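Oxidored_FMN domain-containing protein ([Pseudomonas] geniculata N1, PDB 6L6J) is a 6-hydroxypseudooxynicotine amine oxidase that carries FMN, a [4Fe-4S] cluster and ADP, and probably takes electrons from its amine substrate through the flavin. Local coordinates at residues V102-A107 against R153-R158; D210-V215 against C219-R224; G420-G425 against E430-R435. All coordinates share one frame; numbering follows the deposited sequence.

Contact 1 (V102-A107 against R153-R158); sequences VELAHA and RDAALR. With FMN (flavin mononucleotide), chain B.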
loop_
_atom_site.group_PDB
_atom_site.type_symbol
_atom_site.label_atom_id
_atom_site.label_comp_id
_atom_site.label_asym_id
_atom_site.label_seq_id
_atom_site.Cartn_x
_atom_site.Cartn_y
_atom_site.Cartn_z
ATOM N N VAL A 102 11.885 16.374 4.128
ATOM C CA VAL A 102 12.596 15.136 4.532
ATOM C C VAL A 102 12.153 14.780 5.952
ATOM O O VAL A 102 12.205 15.666 6.837
ATOM C CB VAL A 102 14.120 15.293 4.416
ATOM C CG1 VAL A 102 14.652 16.427 5.279
ATOM C CG2 VAL A 102 14.842 14.001 4.740
ATOM N N GLU A 103 11.732 13.531 6.153
ATOM C CA GLU A 103 11.296 13.068 7.481
ATOM C C GLU A 103 12.526 12.587 8.257
ATOM O O GLU A 103 12.740 11.385 8.344
ATOM C CB GLU A 103 10.203 12.020 7.315
ATOM C CG GLU A 103 9.360 11.831 8.559
ATOM C CD GLU A 103 8.436 10.635 8.484
ATOM O OE1 GLU A 103 7.278 10.803 8.872
ATOM O OE2 GLU A 103 8.891 9.527 8.044
ATOM N N LEU A 104 13.326 13.512 8.775
ATOM C CA LEU A 104 14.414 13.197 9.733
ATOM C C LEU A 104 13.810 12.398 10.883
ATOM O O LEU A 104 12.842 12.878 11.483
ATOM C CB LEU A 104 15.056 14.496 10.220
ATOM C CG LEU A 104 15.930 15.206 9.182
ATOM C CD1 LEU A 104 16.688 16.362 9.828
ATOM C CD2 LEU A 104 16.902 14.235 8.510
ATOM N N ALA A 105 14.362 11.209 11.133
ATOM C CA ALA A 105 13.751 10.157 11.980
ATOM C C ALA A 105 14.802 9.518 12.884
ATOM O O ALA A 105 15.906 9.253 12.404
ATOM C CB ALA A 105 13.118 9.114 11.091
ATOM N N HIS A 106 14.444 9.251 14.138
ATOM C CA HIS A 106 15.202 8.335 15.031
ATOM C C HIS A 106 14.217 7.316 15.600
ATOM O O HIS A 106 13.255 7.755 16.264
ATOM C CB HIS A 106 15.991 9.070 16.129
ATOM C CG HIS A 106 16.977 8.167 16.787
ATOM N ND1 HIS A 106 16.579 7.061 17.529
ATOM C CD2 HIS A 106 18.326 8.142 16.764
ATOM C CE1 HIS A 106 17.642 6.419 17.965
ATOM N NE2 HIS A 106 18.730 7.049 17.489
ATOM N N ALA A 107 14.476 6.026 15.363
ATOM C CA ALA A 107 13.486 4.935 15.466
ATOM C C ALA A 107 13.318 4.496 16.927
ATOM O O ALA A 107 12.421 3.705 17.201
ATOM C CB ALA A 107 13.909 3.796 14.565
ATOM N N ARG A 153 19.741 18.152 15.405
ATOM C CA ARG A 153 20.341 19.458 14.998
ATOM C C ARG A 153 21.274 19.249 13.789
ATOM O O ARG A 153 21.015 19.849 12.750
ATOM C CB ARG A 153 21.056 20.068 16.213
ATOM C CG ARG A 153 21.758 21.397 15.973
ATOM C CD ARG A 153 22.773 21.695 17.072
ATOM N NE ARG A 153 24.142 21.249 16.780
ATOM C CZ ARG A 153 25.030 20.821 17.694
ATOM N NH1 ARG A 153 24.711 20.749 18.982
ATOM N NH2 ARG A 153 26.244 20.449 17.312
ATOM N N ASP A 154 22.289 18.391 13.904
ATOM C CA ASP A 154 23.351 18.182 12.873
ATOM C C ASP A 154 22.763 17.586 11.583
ATOM O O ASP A 154 23.126 18.047 10.495
ATOM C CB ASP A 154 24.504 17.319 13.401
ATOM C CG ASP A 154 25.453 18.080 14.310
ATOM O OD1 ASP A 154 25.320 19.310 14.397
ATOM O OD2 ASP A 154 26.317 17.449 14.920
ATOM N N ALA A 155 21.892 16.595 11.695
ATOM C CA ALA A 155 21.129 16.045 10.551
ATOM C C ALA A 155 20.255 17.144 9.915
ATOM O O ALA A 155 20.070 17.084 8.674
ATOM C CB ALA A 155 20.292 14.863 10.987
ATOM N N ALA A 156 19.703 18.076 10.708
ATOM C CA ALA A 156 18.880 19.202 10.194
ATOM C C ALA A 156 19.780 20.115 9.361
ATOM O O ALA A 156 19.375 20.439 8.221
ATOM C CB ALA A 156 18.208 19.959 11.303
ATOM N N LEU A 157 20.975 20.449 9.886
ATOM C CA LEU A 157 22.004 21.256 9.173
ATOM C C LEU A 157 22.364 20.574 7.847
ATOM O O LEU A 157 22.309 21.270 6.816
ATOM C CB LEU A 157 23.220 21.498 10.074
ATOM C CG LEU A 157 22.963 22.502 11.208
ATOM C CD1 LEU A 157 24.052 22.457 12.272
ATOM C CD2 LEU A 157 22.809 23.913 10.667
ATOM N N ARG A 158 22.637 19.270 7.854
ATOM C CA ARG A 158 22.985 18.505 6.630
ATOM C C ARG A 158 21.847 18.625 5.606
ATOM O O ARG A 158 22.148 18.800 4.389
ATOM C CB ARG A 158 23.264 17.036 6.953
ATOM C CG ARG A 158 24.567 16.783 7.698
ATOM C CD ARG A 158 24.913 15.297 7.782
ATOM N NE ARG A 158 26.019 15.072 8.708
ATOM C CZ ARG A 158 25.888 14.888 10.025
ATOM N NH1 ARG A 158 24.694 14.842 10.597
ATOM N NH2 ARG A 158 26.964 14.749 10.770
HETATM N N1 FMN B . 4.681 7.397 7.071
HETATM C C2 FMN B . 5.820 7.889 7.656
HETATM O O2 FMN B . 5.687 8.760 8.521
HETATM N N3 FMN B . 7.067 7.519 7.336
HETATM C C4 FMN B . 7.287 6.599 6.381
HETATM O O4 FMN B . 8.432 6.257 6.091
HETATM C C4A FMN B . 6.112 5.982 5.704
HETATM N N5 FMN B . 6.265 5.044 4.738
HETATM C C5A FMN B . 5.170 4.572 4.099
HETATM C C6 FMN B . 5.324 3.665 3.054
HETATM C C7 FMN B . 4.202 3.204 2.394
HETATM C C7M FMN B . 4.380 2.192 1.329
HETATM C C8 FMN B . 2.862 3.681 2.755
HETATM C C8M FMN B . 1.628 3.164 2.076
HETATM C C9 FMN B . 2.691 4.575 3.778
HETATM C C9A FMN B . 3.793 5.060 4.468
HETATM N N10 FMN B . 3.644 6.013 5.487
HETATM C C10 FMN B . 4.780 6.476 6.105
HETATM C "C1'" FMN B . 2.309 6.545 5.906
HETATM C "C2'" FMN B . 1.845 7.633 4.956
HETATM O "O2'" FMN B . 2.725 8.730 5.122
HETATM C "C3'" FMN B . 0.444 8.092 5.231
HETATM O "O3'" FMN B . 0.408 8.710 6.518
HETATM C "C4'" FMN B . -0.604 6.981 5.174
HETATM O "O4'" FMN B . -0.367 6.129 4.028
HETATM C "C5'" FMN B . -2.015 7.554 5.155
HETATM O "O5'" FMN B . -2.157 8.343 3.987
HETATM P P FMN B . -2.793 7.711 2.638
HETATM O O1P FMN B . -4.216 7.339 2.986
HETATM O O2P FMN B . -2.662 8.843 1.668
HETATM O O3P FMN B . -1.918 6.517 2.303
#
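L104 and A155 face each other with their CA atoms 7.3 Å apart, L104 near the end of strand 99-105 and A155 on helix 142-162. The two elements belong to the TIM barrel of the flavin domain. The strand is the third of eight parallel barrel strands. The helix lies on the outside, in the beta-alpha-beta crossover that leads to the neighbouring strand 166-171. The backbone kinks at E103, the centre of an inverse gamma turn closed by a weak bond from L104 N to V102 O.

The contact is small, buried and wholly apolar in its side chains. No hydrogen bond crosses it. L104 carries the strand side alone. Its CG stands anti to the carbonyl carbon (chi1 -73°), and the chain then runs on extended to CD1 (chi2 -171°). L104 CD1 meets the peptide link between A155 and A156, 3.6 Å from A155 O. The two alanine methyls border it, A155 CB at 4.1 Å and A156 CB at 4.2 Å from L104 CD1. Small side chains here let the helix backbone come close to the leucine. V167 of the next strand touches both L104 and A156, and Y152 OH of the same helix is hydrogen-bonded to L104 O.

The preceding residue looks the other way, into the barrel. E103 reaches the flavin with an extended chain beyond CG. FMN N3 donates to E103 OE2 at 2.8 Å, with an N-H...O angle of 145°.

Contact 2 (D210-V215 against C219-R224); sequences DVKDAV and CAVAVR. With FMN (flavin mononucleotide), chain B.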
loop_
_atom_site.group_PDB
_atom_site.type_symbol
_atom_site.label_atom_id
_atom_site.label_comp_id
_atom_site.label_asym_id
_atom_site.label_seq_id
_atom_site.Cartn_x
_atom_site.Cartn_y
_atom_site.Cartn_z
ATOM N N ASP A 210 15.602 22.939 18.932
ATOM C CA ASP A 210 17.013 22.853 18.449
ATOM C C ASP A 210 17.042 22.937 16.925
ATOM O O ASP A 210 17.907 23.638 16.395
ATOM C CB ASP A 210 17.730 21.602 18.943
ATOM C CG ASP A 210 18.026 21.689 20.421
ATOM O OD1 ASP A 210 17.699 22.747 21.013
ATOM O OD2 ASP A 210 18.531 20.690 20.972
ATOM N N VAL A 211 16.104 22.266 16.268
ATOM C CA VAL A 211 16.032 22.183 14.785
ATOM C C VAL A 211 15.574 23.550 14.248
ATOM O O VAL A 211 16.138 24.041 13.238
ATOM C CB VAL A 211 15.093 21.049 14.350
ATOM C CG1 VAL A 211 15.044 20.946 12.838
ATOM C CG2 VAL A 211 15.479 19.705 14.959
ATOM N N LYS A 212 14.603 24.171 14.913
ATOM C CA LYS A 212 14.113 25.522 14.546
ATOM C C LYS A 212 15.287 26.505 14.633
ATOM O O LYS A 212 15.488 27.253 13.673
ATOM C CB LYS A 212 12.914 25.920 15.406
ATOM C CG LYS A 212 11.759 26.508 14.608
ATOM C CD LYS A 212 10.580 26.913 15.464
ATOM C CE LYS A 212 10.050 28.288 15.116
ATOM N NZ LYS A 212 9.188 28.815 16.195
ATOM N N ASP A 213 16.077 26.462 15.702
ATOM C CA ASP A 213 17.235 27.384 15.870
ATOM C C ASP A 213 18.264 27.046 14.792
ATOM O O ASP A 213 18.862 27.963 14.237
ATOM C CB ASP A 213 17.822 27.333 17.287
ATOM C CG ASP A 213 16.785 27.537 18.394
ATOM O OD1 ASP A 213 15.710 28.178 18.113
ATOM O OD2 ASP A 213 17.028 27.026 19.530
ATOM N N ALA A 214 18.417 25.762 14.482
ATOM C CA ALA A 214 19.414 25.246 13.517
ATOM C C ALA A 214 19.117 25.764 12.097
ATOM O O ALA A 214 20.038 26.325 11.490
ATOM C CB ALA A 214 19.453 23.739 13.586
ATOM N N VAL A 215 17.901 25.574 11.571
ATOM C CA VAL A 215 17.622 25.709 10.105
ATOM C C VAL A 215 16.380 26.568 9.823
ATOM O O VAL A 215 15.980 26.606 8.637
ATOM C CB VAL A 215 17.451 24.324 9.446
ATOM C CG1 VAL A 215 18.570 23.378 9.834
ATOM C CG2 VAL A 215 16.101 23.688 9.742
ATOM N N CYS A 219 14.528 27.175 6.142
ATOM C CA CYS A 219 13.725 25.919 6.079
ATOM C C CYS A 219 12.530 26.007 7.035
ATOM O O CYS A 219 12.717 26.457 8.180
ATOM C CB CYS A 219 14.555 24.704 6.450
ATOM S SG CYS A 219 16.043 24.545 5.446
ATOM N N ALA A 220 11.348 25.612 6.574
ATOM C CA ALA A 220 10.196 25.333 7.455
ATOM C C ALA A 220 10.529 24.105 8.324
ATOM O O ALA A 220 11.201 23.177 7.824
ATOM C CB ALA A 220 8.958 25.107 6.631
ATOM N N VAL A 221 10.128 24.103 9.590
ATOM C CA VAL A 221 10.301 22.942 10.513
ATOM C C VAL A 221 8.937 22.302 10.748
ATOM O O VAL A 221 8.084 22.963 11.370
ATOM C CB VAL A 221 10.922 23.392 11.833
ATOM C CG1 VAL A 221 11.208 22.205 12.727
ATOM C CG2 VAL A 221 12.164 24.226 11.566
ATOM N N ALA A 222 8.723 21.099 10.210
ATOM C CA ALA A 222 7.436 20.371 10.305
ATOM C C ALA A 222 7.459 19.424 11.512
ATOM O O ALA A 222 8.518 18.951 11.884
ATOM C CB ALA A 222 7.172 19.629 9.018
ATOM N N VAL A 223 6.315 19.161 12.124
ATOM C CA VAL A 223 6.182 18.025 13.078
ATOM C C VAL A 223 5.208 17.039 12.454
ATOM O O VAL A 223 4.060 17.452 12.164
ATOM C CB VAL A 223 5.720 18.465 14.479
ATOM C CG1 VAL A 223 5.739 17.305 15.456
ATOM C CG2 VAL A 223 6.592 19.587 15.015
ATOM N N ARG A 224 5.647 15.798 12.236
ATOM C CA ARG A 224 4.693 14.691 12.011
ATOM C C ARG A 224 4.336 14.160 13.400
ATOM O O ARG A 224 5.270 13.873 14.181
ATOM C CB ARG A 224 5.260 13.643 11.060
ATOM C CG ARG A 224 4.240 12.577 10.700
ATOM C CD ARG A 224 3.383 12.828 9.477
ATOM N NE ARG A 224 3.425 11.670 8.600
ATOM C CZ ARG A 224 2.452 11.240 7.814
ATOM N NH1 ARG A 224 1.286 11.849 7.763
ATOM N NH2 ARG A 224 2.646 10.155 7.088
HETATM N N1 FMN B . 4.681 7.397 7.071
HETATM C C2 FMN B . 5.820 7.889 7.656
HETATM O O2 FMN B . 5.687 8.760 8.521
HETATM N N3 FMN B . 7.067 7.519 7.336
HETATM C C4 FMN B . 7.287 6.599 6.381
HETATM O O4 FMN B . 8.432 6.257 6.091
HETATM C C4A FMN B . 6.112 5.982 5.704
HETATM N N5 FMN B . 6.265 5.044 4.738
HETATM C C5A FMN B . 5.170 4.572 4.099
HETATM C C6 FMN B . 5.324 3.665 3.054
HETATM C C7 FMN B . 4.202 3.204 2.394
HETATM C C7M FMN B . 4.380 2.192 1.329
HETATM C C8 FMN B . 2.862 3.681 2.755
HETATM C C8M FMN B . 1.628 3.164 2.076
HETATM C C9 FMN B . 2.691 4.575 3.778
HETATM C C9A FMN B . 3.793 5.060 4.468
HETATM N N10 FMN B . 3.644 6.013 5.487
HETATM C C10 FMN B . 4.780 6.476 6.105
HETATM C "C1'" FMN B . 2.309 6.545 5.906
HETATM C "C2'" FMN B . 1.845 7.633 4.956
HETATM O "O2'" FMN B . 2.725 8.730 5.122
HETATM C "C3'" FMN B . 0.444 8.092 5.231
HETATM O "O3'" FMN B . 0.408 8.710 6.518
HETATM C "C4'" FMN B . -0.604 6.981 5.174
HETATM O "O4'" FMN B . -0.367 6.129 4.028
HETATM C "C5'" FMN B . -2.015 7.554 5.155
HETATM O "O5'" FMN B . -2.157 8.343 3.987
HETATM P P FMN B . -2.793 7.711 2.638
HETATM O O1P FMN B . -4.216 7.339 2.986
HETATM O O2P FMN B . -2.662 8.843 1.668
HETATM O O3P FMN B . -1.918 6.517 2.303
#
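K212 and V221 bring helix 210-215 and strand 220-224 together, with their CA atoms 6.1 Å apart. The helix packs on the outside of the TIM barrel and runs nearly antiparallel to the strand, at 160°. The axes approach to 8.6 Å. A short turn joins them, as expected of an alpha-to-beta connection in this fold.

The tight part is the turn and the valine cluster above it. C219 N donates to V215 O at 2.9 Å. Beside this bond, V215 CG2 rests against C219 CB at 3.8 Å. V221 divides its two branches between two helix residues. V221 CG1 lies anti to the backbone N (chi1 -175°) and meets V211 CG1 at 4.0 Å. V221 CG2 turns to K212 and touches its CG at 3.8 Å. Helix 142-162 adds to this core, where A156 touches V211 and V215.

The looser side is that of K212, which is partly exposed. Only the root of its side chain joins the valine. The chain then bends and leads off, and NZ is hydrogen-bonded to V252 O.

At the other end of the strand segment the chemistry changes. R224 points to the flavin, and its NH2 donates to FMN O3' at 2.7 Å. A weak bond runs from R224 NH2 to FMN N1 at 3.4 Å. D257 forms a salt bridge with R224 NH1 and probably helps to position the guanidinium. The positive group beside N1 would probably stabilise negative charge on the reduced flavin.

Contact 3 (G420-G425 against E430-R435); sequences GSEWGG and ERRLPR. With ADP (adenosine-5'-diphosphate), chain D; SO4 (sulfate ion), chain E.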
loop_
_atom_site.group_PDB
_atom_site.type_symbol
_atom_site.label_atom_id
_atom_site.label_comp_id
_atom_site.label_asym_id
_atom_site.label_seq_id
_atom_site.Cartn_x
_atom_site.Cartn_y
_atom_site.Cartn_z
ATOM N N GLY A 420 -17.578 -13.198 -20.930
ATOM C CA GLY A 420 -18.620 -12.802 -19.957
ATOM C C GLY A 420 -19.360 -11.531 -20.368
ATOM O O GLY A 420 -18.948 -10.891 -21.319
ATOM N N SER A 421 -20.422 -11.162 -19.651
ATOM C CA SER A 421 -21.286 -9.993 -19.970
ATOM C C SER A 421 -20.738 -8.722 -19.319
ATOM O O SER A 421 -21.382 -7.661 -19.500
ATOM C CB SER A 421 -22.721 -10.224 -19.559
ATOM O OG SER A 421 -22.825 -11.286 -18.629
ATOM N N GLU A 422 -19.612 -8.804 -18.598
ATOM C CA GLU A 422 -19.078 -7.665 -17.795
ATOM C C GLU A 422 -17.550 -7.723 -17.764
ATOM O O GLU A 422 -16.993 -8.824 -17.510
ATOM C CB GLU A 422 -19.655 -7.718 -16.381
ATOM C CG GLU A 422 -19.526 -6.414 -15.620
ATOM C CD GLU A 422 -19.881 -6.524 -14.143
ATOM O OE1 GLU A 422 -20.933 -7.126 -13.827
ATOM O OE2 GLU A 422 -19.107 -6.015 -13.305
ATOM N N TRP A 423 -16.904 -6.586 -18.029
ATOM C CA TRP A 423 -15.422 -6.448 -18.007
ATOM C C TRP A 423 -14.950 -6.626 -16.564
ATOM O O TRP A 423 -15.667 -6.164 -15.662
ATOM C CB TRP A 423 -14.995 -5.095 -18.593
ATOM C CG TRP A 423 -15.327 -4.976 -20.043
ATOM C CD1 TRP A 423 -16.319 -4.227 -20.609
ATOM C CD2 TRP A 423 -14.687 -5.688 -21.121
ATOM N NE1 TRP A 423 -16.341 -4.415 -21.965
ATOM C CE2 TRP A 423 -15.345 -5.300 -22.307
ATOM C CE3 TRP A 423 -13.629 -6.598 -21.196
ATOM C CZ2 TRP A 423 -14.975 -5.806 -23.549
ATOM C CZ3 TRP A 423 -13.273 -7.102 -22.424
ATOM C CH2 TRP A 423 -13.938 -6.706 -23.585
ATOM N N GLY A 424 -13.816 -7.300 -16.367
ATOM C CA GLY A 424 -13.149 -7.420 -15.051
ATOM C C GLY A 424 -12.630 -8.819 -14.739
ATOM O O GLY A 424 -11.987 -8.987 -13.697
ATOM N N GLY A 425 -12.871 -9.805 -15.600
ATOM C CA GLY A 425 -12.475 -11.197 -15.319
ATOM C C GLY A 425 -12.745 -11.545 -13.866
ATOM O O GLY A 425 -13.897 -11.389 -13.429
ATOM N N GLU A 430 -15.157 -11.077 -7.636
ATOM C CA GLU A 430 -14.355 -10.705 -6.429
ATOM C C GLU A 430 -14.853 -9.373 -5.851
ATOM O O GLU A 430 -14.955 -9.290 -4.606
ATOM C CB GLU A 430 -12.851 -10.589 -6.722
ATOM C CG GLU A 430 -12.116 -11.907 -6.716
ATOM C CD GLU A 430 -10.601 -11.800 -6.601
ATOM O OE1 GLU A 430 -10.120 -11.074 -5.716
ATOM O OE2 GLU A 430 -9.901 -12.434 -7.403
ATOM N N ARG A 431 -15.116 -8.372 -6.703
ATOM C CA ARG A 431 -15.498 -6.991 -6.256
ATOM C C ARG A 431 -16.841 -7.023 -5.523
ATOM O O ARG A 431 -17.082 -6.082 -4.757
ATOM C CB ARG A 431 -15.589 -5.986 -7.412
ATOM C CG ARG A 431 -16.824 -6.134 -8.289
ATOM C CD ARG A 431 -16.741 -5.294 -9.542
ATOM N NE ARG A 431 -16.724 -3.860 -9.235
ATOM C CZ ARG A 431 -16.489 -2.886 -10.119
ATOM N NH1 ARG A 431 -16.226 -3.164 -11.387
ATOM N NH2 ARG A 431 -16.488 -1.630 -9.718
ATOM N N ARG A 432 -17.652 -8.071 -5.739
ATOM C CA ARG A 432 -18.979 -8.284 -5.087
ATOM C C ARG A 432 -18.872 -9.077 -3.777
ATOM O O ARG A 432 -19.909 -9.216 -3.106
ATOM C CB ARG A 432 -19.918 -9.011 -6.055
ATOM C CG ARG A 432 -20.477 -8.120 -7.160
ATOM C CD ARG A 432 -20.885 -8.958 -8.339
ATOM N NE ARG A 432 -21.651 -8.213 -9.315
ATOM C CZ ARG A 432 -21.156 -7.528 -10.351
ATOM N NH1 ARG A 432 -19.850 -7.432 -10.552
ATOM N NH2 ARG A 432 -21.983 -6.914 -11.188
ATOM N N LEU A 433 -17.691 -9.602 -3.425
ATOM C CA LEU A 433 -17.464 -10.262 -2.109
ATOM C C LEU A 433 -17.312 -9.193 -1.031
ATOM O O LEU A 433 -16.841 -8.091 -1.304
ATOM C CB LEU A 433 -16.208 -11.135 -2.162
ATOM C CG LEU A 433 -16.291 -12.385 -3.027
ATOM C CD1 LEU A 433 -14.939 -13.072 -3.063
ATOM C CD2 LEU A 433 -17.371 -13.332 -2.531
ATOM N N PRO A 434 -17.664 -9.478 0.241
ATOM C CA PRO A 434 -17.609 -8.463 1.290
ATOM C C PRO A 434 -16.203 -7.858 1.446
ATOM O O PRO A 434 -15.225 -8.583 1.513
ATOM C CB PRO A 434 -18.011 -9.217 2.566
ATOM C CG PRO A 434 -18.774 -10.415 2.067
ATOM C CD PRO A 434 -18.091 -10.786 0.764
ATOM N N ARG A 435 -16.193 -6.531 1.451
ATOM C CA ARG A 435 -15.104 -5.548 1.728
ATOM C C ARG A 435 -14.055 -5.537 0.617
ATOM O O ARG A 435 -13.057 -4.834 0.804
ATOM C CB ARG A 435 -14.612 -5.588 3.180
ATOM C CG ARG A 435 -13.911 -6.830 3.682
ATOM C CD ARG A 435 -14.331 -7.164 5.114
ATOM N NE ARG A 435 -14.398 -5.986 5.951
ATOM C CZ ARG A 435 -14.990 -5.894 7.139
ATOM N NH1 ARG A 435 -15.549 -6.949 7.691
ATOM N NH2 ARG A 435 -14.987 -4.745 7.797
HETATM P PB ADP D . -6.062 -12.080 -15.003
HETATM O O1B ADP D . -6.513 -10.906 -15.841
HETATM O O2B ADP D . -5.771 -11.714 -13.548
HETATM O O3B ADP D . -4.941 -12.852 -15.651
HETATM P PA ADP D . -8.838 -13.021 -14.999
HETATM O O1A ADP D . -9.188 -11.750 -14.301
HETATM O O2A ADP D . -9.357 -14.301 -14.459
HETATM O O3A ADP D . -7.254 -13.151 -14.986
HETATM O "O5'" ADP D . -9.160 -12.878 -16.573
HETATM C "C5'" ADP D . -9.581 -14.000 -17.383
HETATM C "C4'" ADP D . -10.769 -13.598 -18.222
HETATM O "O4'" ADP D . -10.623 -14.187 -19.543
HETATM C "C3'" ADP D . -12.136 -14.087 -17.709
HETATM O "O3'" ADP D . -13.197 -13.182 -17.991
HETATM C "C2'" ADP D . -12.301 -15.389 -18.502
HETATM O "O2'" ADP D . -13.610 -15.920 -18.539
HETATM C "C1'" ADP D . -11.807 -14.885 -19.854
HETATM N N9 ADP D . -11.551 -15.937 -20.838
HETATM C C8 ADP D . -11.023 -17.190 -20.626
HETATM N N7 ADP D . -10.945 -17.908 -21.717
HETATM C C5 ADP D . -11.476 -17.088 -22.712
HETATM C C6 ADP D . -11.677 -17.264 -24.100
HETATM N N6 ADP D . -11.342 -18.362 -24.764
HETATM N N1 ADP D . -12.223 -16.237 -24.799
HETATM C C2 ADP D . -12.543 -15.120 -24.136
HETATM N N3 ADP D . -12.395 -14.842 -22.845
HETATM C C4 ADP D . -11.850 -15.871 -22.178
HETATM S S SO4 E . -25.627 -7.870 -9.376
HETATM O O1 SO4 E . -25.897 -6.544 -9.941
HETATM O O2 SO4 E . -24.314 -8.358 -9.816
HETATM O O3 SO4 E . -25.638 -7.774 -7.918
HETATM O O4 SO4 E . -26.662 -8.802 -9.816
#
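E422 and R432 meet across two loops without regular structure, the second of which opens with a type I beta turn from E430 to L433, closed by L433 N to E430 O at 3.0 Å. Helix 426-430 connects the loops.

The contact is essentially one salt bridge at the surface. The side chains approach from opposite directions, both reaching out extended. E422 CG stands anti to the backbone N (chi1 -162°), which sends the carboxylate toward R432. The two ends pair oxygen by nitrogen, but unequally. R432 NH1 donates to E422 OE2 at 3.2 Å and nearly straight, at 167°. R432 NH2 is nearer to E422 OE1, at 2.8 Å, but the bond is bent and weak. The carboxylate and guanidinium planes lie 49° apart, consistent with this unequal pairing.

R432 has further partners. R432 NE donates to O2 of a sulfate ion, probably from the crystallisation liquor, at 2.7 Å, and its NH1 also bonds V428 O. R431 NH1 stays 4.5 Å from E422 OE2, a charge attraction only, and R431 NH2 pairs with D444. With an alanine in place of E422, R432 NH1 and NH2 would probably lose their carboxylate mate, and the guanidinium would be freer to turn.

Farther along the first loop, G425 CA lies 3.4 Å from ADP O3'. A beta carbon on G425 would run into ADP O1A, and its positive phi also favours glycine. A loop after the second strand that passes beside the nucleotide, following D418, which binds ADP, is characteristic of a Rossmann-type dinucleotide-binding domain.

In the fold
Contacts 1 and 2 are buried and lie in the same TIM barrel, with centres 10 Å apart. Their helices, 142-162 and 197-215, pack side by side. Each pairs an outer helix with a barrel strand mainly through aliphatic groups, while a residue with an ionisable side chain, E103 or R224, faces the shared FMN on the inside. Contact 3 lies at the surface of the Rossmann-like domain, on the opposite side of the chain's centre. Its centre is about 46 Å from that of contact 1 and about 49 Å from that of contact 2. It joins loops by opposite charges, with ADP beside it. Chemistry follows place: methyl packing in the barrel wall, ion pairing at the surface.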